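Side-chain contacts in glucose-resistance amylase regulator (Weissella paramesenteroides ATCC 33313, PDB 4RK6), which binds glucose and probably binds cis-regulatory DNA as a LacI-family transcription regulator: residues 117-120 and 121-125; 182-185 and 186-189. All coordinates share one frame; numbering follows the deposited sequence.

Interaction 1: 117-120 and 121-125; sequences IVDY and LIDMG
Tyr120, in the last turn of helix 110-123, meets Met124, a selenomethionine and the residue just after that helix. Met124 CG, held beside its backbone N (chi1 -66°), sits over one face of the Tyr120 ring, displaced toward its rim, in a CH-pi contact 3.8 Å from the ring centroid. Bends at chi2 and chi3 then take SE out past the rim to an oblique Met-aromatic position, 4.8 Å from the centroid, and bring CE near Tyr120 OH. Asp119 and Asp123 form a second pair, their carboxylate planes turned 65° apart and OD2 of Asp119 3.8 Å from OD2 of Asp123. One water donates to OD2 of both; a second lies within hydrogen-bonding distance of both OD1 atoms, with more acceptors near it than it has protons. Asp119 OD1 is also hydrogen-bonded to NE2 of His156. The aliphatic pairs lie side by side, pointing the same way: Val118 CG1 touches Ile122 CD1 at 3.6 Å, and Ile117 CG2 meets Leu121 CD1. Buried Ile117, Val118 and Leu121 pack on strand 192-195, and helix 144-155 covers Val118; Ile122 lies at the border, beside His156. Behind the side chains run the i to i+4 backbone bonds, the last from Met124 N to Tyr120 O (2.9 Å) and bent to 139° as the helix gives way to a Schellman motif at Gly125, whose phi is positive. The helix is thus amphipathic, and the two like charges on its polar side are probably tolerated because water and His156 offset their repulsion.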
ATOM      1  N   ILE A 117       2.895  -1.449  25.083  1.00 22.39           N
ATOM      2  CA  ILE A 117       3.492  -0.185  24.658  1.00 21.33           C
ATOM      3  C   ILE A 117       3.560   0.780  25.835  1.00 23.62           C
ATOM      4  O   ILE A 117       4.559   1.420  26.055  1.00 22.52           O
ATOM      5  CB  ILE A 117       2.698   0.469  23.504  1.00 23.67           C
ATOM      6  CG1 ILE A 117       2.704  -0.444  22.270  1.00 20.46           C
ATOM      7  CG2 ILE A 117       3.259   1.848  23.205  1.00 21.41           C
ATOM      8  CD1 ILE A 117       1.722  -0.016  21.197  1.00 25.37           C
ATOM      9  N   VAL A 118       2.469   0.870  26.591  1.00 21.79           N
ATOM     10  CA  VAL A 118       2.413   1.756  27.737  1.00 21.56           C
ATOM     11  C   VAL A 118       3.445   1.315  28.767  1.00 24.32           C
ATOM     12  O   VAL A 118       4.168   2.132  29.317  1.00 22.97           O
ATOM     13  CB  VAL A 118       0.990   1.757  28.335  1.00 21.04           C
ATOM     14  CG1 VAL A 118       0.980   2.423  29.704  1.00 24.14           C
ATOM     15  CG2 VAL A 118       0.025   2.444  27.408  1.00 26.93           C
ATOM     16  N   ASP A 119       3.544   0.010  29.006  1.00 22.76           N
ATOM     17  CA  ASP A 119       4.536  -0.498  29.952  1.00 22.86           C
ATOM     18  C   ASP A 119       5.975  -0.102  29.577  1.00 25.43           C
ATOM     19  O   ASP A 119       6.771   0.335  30.413  1.00 23.32           O
ATOM     20  CB  ASP A 119       4.426  -2.012  30.065  1.00 27.30           C
ATOM     21  CG  ASP A 119       4.933  -2.518  31.384  1.00 49.97           C
ATOM     22  OD1 ASP A 119       4.396  -2.113  32.437  1.00 39.68           O
ATOM     23  OD2 ASP A 119       5.887  -3.305  31.365  1.00 40.82           O
ATOM     24  N   TYR A 120       6.288  -0.256  28.299  1.00 21.84           N
ATOM     25  CA  TYR A 120       7.589   0.115  27.772  1.00 19.65           C
ATOM     26  C   TYR A 120       7.840   1.609  27.897  1.00 20.73           C
ATOM     27  O   TYR A 120       8.903   2.034  28.354  1.00 23.95           O
ATOM     28  CB  TYR A 120       7.701  -0.328  26.296  1.00 20.84           C
ATOM     29  CG  TYR A 120       8.949   0.139  25.635  1.00 19.75           C
ATOM     30  CD1 TYR A 120      10.190  -0.262  26.103  1.00 21.74           C
ATOM     31  CD2 TYR A 120       8.901   0.992  24.552  1.00 27.76           C
ATOM     32  CE1 TYR A 120      11.364   0.174  25.495  1.00 24.23           C
ATOM     33  CE2 TYR A 120      10.059   1.432  23.943  1.00 25.04           C
ATOM     34  CZ  TYR A 120      11.276   1.035  24.404  1.00 23.05           C
ATOM     35  OH  TYR A 120      12.400   1.501  23.758  1.00 25.84           O
ATOM     36  N   LEU A 121       6.880   2.429  27.488  1.00 21.85           N
ATOM     37  CA  LEU A 121       7.089   3.869  27.544  1.00 22.10           C
ATOM     38  C   LEU A 121       7.280   4.366  28.984  1.00 23.09           C
ATOM     39  O   LEU A 121       8.127   5.212  29.229  1.00 22.31           O
ATOM     40  CB  LEU A 121       5.939   4.623  26.882  1.00 23.61           C
ATOM     41  CG  LEU A 121       5.936   4.544  25.341  1.00 22.35           C
ATOM     42  CD1 LEU A 121       4.700   5.209  24.764  1.00 21.28           C
ATOM     43  CD2 LEU A 121       7.181   5.151  24.745  1.00 26.15           C
ATOM     44  N   ILE A 122       6.509   3.819  29.914  1.00 21.82           N
ATOM     45  CA  ILE A 122       6.657   4.172  31.338  1.00 24.88           C
ATOM     46  C   ILE A 122       8.011   3.687  31.884  1.00 22.10           C
ATOM     47  O   ILE A 122       8.683   4.406  32.621  1.00 22.16           O
ATOM     48  CB  ILE A 122       5.474   3.626  32.169  1.00 23.96           C
ATOM     49  CG1 ILE A 122       4.207   4.422  31.810  1.00 25.05           C
ATOM     50  CG2 ILE A 122       5.760   3.670  33.675  1.00 26.08           C
ATOM     51  CD1 ILE A 122       2.956   3.791  32.370  1.00 31.94           C
ATOM     52  N   ASP A 123       8.421   2.484  31.511  1.00 22.61           N
ATOM     53  CA  ASP A 123       9.768   1.973  31.850  1.00 22.32           C
ATOM     54  C   ASP A 123      10.884   2.896  31.314  1.00 28.28           C
ATOM     55  O   ASP A 123      11.940   3.025  31.926  1.00 25.86           O
ATOM     56  CB  ASP A 123       9.973   0.558  31.302  1.00 27.43           C
ATOM     57  CG  ASP A 123       9.270  -0.523  32.118  1.00 31.79           C
ATOM     58  OD1 ASP A 123       8.706  -0.219  33.182  1.00 28.52           O
ATOM     59  OD2 ASP A 123       9.277  -1.690  31.676  1.00 28.15           O
HETATM   60  N   MSE A 124      10.635   3.534  30.169  1.00 22.32           N
HETATM   61  CA  MSE A 124      11.594   4.451  29.558  1.00 24.94           C
HETATM   62  C   MSE A 124      11.469   5.855  30.112  1.00 23.03           C
HETATM   63  O   MSE A 124      12.139   6.762  29.631  1.00 27.20           O
HETATM   64  CB  MSE A 124      11.398   4.450  28.039  1.00 24.26           C
HETATM   65  CG  MSE A 124      11.741   3.138  27.352  1.00 20.72           C
HETATM   66 SE   MSE A 124      13.642   2.651  27.497  1.00 29.57          SE
HETATM   67  CE  MSE A 124      14.255   3.741  25.967  1.00 42.30           C
ATOM     68  N   GLY A 125      10.596   6.056  31.109  1.00 26.10           N
ATOM     69  CA  GLY A 125      10.531   7.305  31.881  1.00 24.82           C
ATOM     70  C   GLY A 125       9.472   8.304  31.463  1.00 27.53           C
ATOM     71  O   GLY A 125       9.455   9.453  31.958  1.00 24.48           O
TER
HETATM   72  O   HOH W   1       5.891   0.122  33.396  1.00 34.59           O
HETATM   73  O   HOH W   2       7.925  -3.609  32.958  1.00 37.08           O

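Interaction 2: 182-185 and 186-189; sequences GYDI and NQLP
Asp184 to Gln187 form a type I beta turn, closed by Gln187 N donating to Asp184 O at 3.0 Å. The Asp184 side chain reaches forward over the same turn. With CG anti to the backbone N (chi1 176°), its carboxylate is carried toward the residues that follow, and OD1 accepts from Asn186 N at 3.0 Å, met from above the carboxylate plane. A second, weak bond reaches the same oxygen from Asn186 ND2, at 3.1 Å and an angle of only 126°. OD1 thus takes one good main-chain bond and one weak side-chain bond from a single residue. The amide of Asn186 stands almost upright to the carboxylate, their planes 82° apart. OD2, the other carboxylate oxygen, rests against Gln187 CB, 3.6 Å away. A water accepts from Leu188 N, just after the turn, and donates to Ile185 O within it, tying the two backbone groups together.

The apolar contacts join the two arms that flank the turn. Leu188 CD2 packs on Tyr183 CB at 3.8 Å, and Pro189 crosses Tyr183 at about a right angle, its CG approaching Tyr183 CD1 obliquely to the ring at 3.7 Å. Tyr183 runs on toward strand 163-166, where its OH is hydrogen-bonded to Leu165 O, and its ring makes an edge-to-face contact with Phe190. Ile185 and Leu188 meanwhile both rest on Met208 of helix 198-210. An aspartate side chain accepting the main-chain N-H two residues on is the hallmark of an Asx turn, here overlapping a type I beta turn in the surface loop that joins helix 172-182 to strand 192-195 of the periplasmic binding protein-like fold.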
ATOM      1  N   GLY A 182      -3.535  20.379  16.490  1.00 26.83           N
ATOM      2  CA  GLY A 182      -4.179  19.779  17.652  1.00 26.12           C
ATOM      3  C   GLY A 182      -3.592  20.201  18.983  1.00 36.21           C
ATOM      4  O   GLY A 182      -4.312  20.331  19.996  1.00 32.33           O
ATOM      5  N   TYR A 183      -2.271  20.347  18.996  1.00 26.64           N
ATOM      6  CA  TYR A 183      -1.511  20.824  20.147  1.00 26.97           C
ATOM      7  C   TYR A 183      -0.500  21.859  19.673  1.00 29.96           C
ATOM      8  O   TYR A 183      -0.311  22.057  18.484  1.00 29.59           O
ATOM      9  CB  TYR A 183      -0.793  19.662  20.858  1.00 25.39           C
ATOM     10  CG  TYR A 183      -1.756  18.692  21.480  1.00 25.41           C
ATOM     11  CD1 TYR A 183      -2.239  18.901  22.773  1.00 25.97           C
ATOM     12  CD2 TYR A 183      -2.197  17.565  20.786  1.00 26.34           C
ATOM     13  CE1 TYR A 183      -3.144  18.033  23.347  1.00 31.43           C
ATOM     14  CE2 TYR A 183      -3.103  16.685  21.359  1.00 30.64           C
ATOM     15  CZ  TYR A 183      -3.570  16.924  22.639  1.00 39.73           C
ATOM     16  OH  TYR A 183      -4.457  16.065  23.220  1.00 33.89           O
ATOM     17  N   ASP A 184       0.133  22.520  20.630  1.00 31.40           N
ATOM     18  CA  ASP A 184       1.152  23.524  20.375  1.00 26.70           C
ATOM     19  C   ASP A 184       2.486  22.817  20.210  1.00 24.52           C
ATOM     20  O   ASP A 184       3.022  22.260  21.176  1.00 26.29           O
ATOM     21  CB  ASP A 184       1.191  24.485  21.576  1.00 31.19           C
ATOM     22  CG  ASP A 184       2.282  25.521  21.492  1.00 36.78           C
ATOM     23  OD1 ASP A 184       3.016  25.605  20.480  1.00 28.70           O
ATOM     24  OD2 ASP A 184       2.411  26.260  22.490  1.00 31.89           O
ATOM     25  N   ILE A 185       3.012  22.823  18.990  1.00 24.23           N
ATOM     26  CA  ILE A 185       4.227  22.063  18.662  1.00 22.80           C
ATOM     27  C   ILE A 185       5.424  22.524  19.449  1.00 25.63           C
ATOM     28  O   ILE A 185       6.356  21.759  19.636  1.00 24.92           O
ATOM     29  CB  ILE A 185       4.542  22.062  17.141  1.00 23.20           C
ATOM     30  CG1 ILE A 185       5.538  20.944  16.792  1.00 29.71           C
ATOM     31  CG2 ILE A 185       5.089  23.406  16.666  1.00 28.54           C
ATOM     32  CD1 ILE A 185       5.460  20.527  15.349  1.00 29.50           C
ATOM     33  N   ASN A 186       5.391  23.775  19.932  1.00 24.74           N
ATOM     34  CA  ASN A 186       6.476  24.346  20.681  1.00 23.08           C
ATOM     35  C   ASN A 186       6.446  24.013  22.159  1.00 22.53           C
ATOM     36  O   ASN A 186       7.447  24.196  22.844  1.00 29.08           O
ATOM     37  CB  ASN A 186       6.440  25.873  20.612  1.00 31.99           C
ATOM     38  CG  ASN A 186       6.326  26.391  19.207  1.00 29.34           C
ATOM     39  OD1 ASN A 186       7.219  26.170  18.387  1.00 27.81           O
ATOM     40  ND2 ASN A 186       5.233  27.106  18.925  1.00 35.69           N
ATOM     41  N   GLN A 187       5.307  23.553  22.645  1.00 25.25           N
ATOM     42  CA  GLN A 187       5.123  23.211  24.053  1.00 26.60           C
ATOM     43  C   GLN A 187       4.222  21.994  24.162  1.00 30.96           C
ATOM     44  O   GLN A 187       3.180  22.038  24.783  1.00 28.90           O
ATOM     45  CB  GLN A 187       4.477  24.385  24.800  1.00 29.19           C
ATOM     46  CG  GLN A 187       5.376  25.605  24.907  1.00 36.89           C
ATOM     47  CD  GLN A 187       4.721  26.731  25.679  1.00 61.03           C
ATOM     48  OE1 GLN A 187       4.915  27.906  25.374  1.00 47.17           O
ATOM     49  NE2 GLN A 187       3.918  26.373  26.670  1.00 36.80           N
ATOM     50  N   LEU A 188       4.624  20.893  23.545  1.00 25.86           N
ATOM     51  CA  LEU A 188       3.804  19.705  23.610  1.00 25.39           C
ATOM     52  C   LEU A 188       3.655  19.265  25.049  1.00 20.75           C
ATOM     53  O   LEU A 188       4.637  19.218  25.775  1.00 25.63           O
ATOM     54  CB  LEU A 188       4.416  18.574  22.778  1.00 25.29           C
ATOM     55  CG  LEU A 188       4.338  18.812  21.269  1.00 22.12           C
ATOM     56  CD1 LEU A 188       5.059  17.658  20.579  1.00 25.51           C
ATOM     57  CD2 LEU A 188       2.930  18.933  20.753  1.00 24.11           C
ATOM     58  N   PRO A 189       2.415  18.933  25.456  1.00 22.90           N
ATOM     59  CA  PRO A 189       2.151  18.549  26.843  1.00 27.75           C
ATOM     60  C   PRO A 189       2.445  17.089  27.131  1.00 26.65           C
ATOM     61  O   PRO A 189       2.349  16.662  28.280  1.00 25.13           O
ATOM     62  CB  PRO A 189       0.657  18.844  27.019  1.00 25.34           C
ATOM     63  CG  PRO A 189       0.076  18.771  25.647  1.00 25.66           C
ATOM     64  CD  PRO A 189       1.173  19.139  24.693  1.00 23.54           C
TER
HETATM   65  O   HOH W   3       7.251  20.828  22.139  1.00 24.78           O

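In the fold
Both interactions are local and follow in series, neither nesting nor crossing. From the N terminus, interaction 1 comes first, finishing helix 110-123 and releasing the chain into the loop that leads to strand 129-132. After helix 144-155, strand 163-166 and helix 172-182, interaction 2 closes the reversal at 182-189 that turns the chain into strand 192-195. Their centres lie 21 Å apart and their nearest atoms about 11 Å, without touching. Strand 192-195 relates them: the apolar residues of 117-121 pack on it, while 182-189 leads into it. Interaction 2 also joins edge strand 163-166 to helix 198-210, whereas interaction 1 meets helix 144-155.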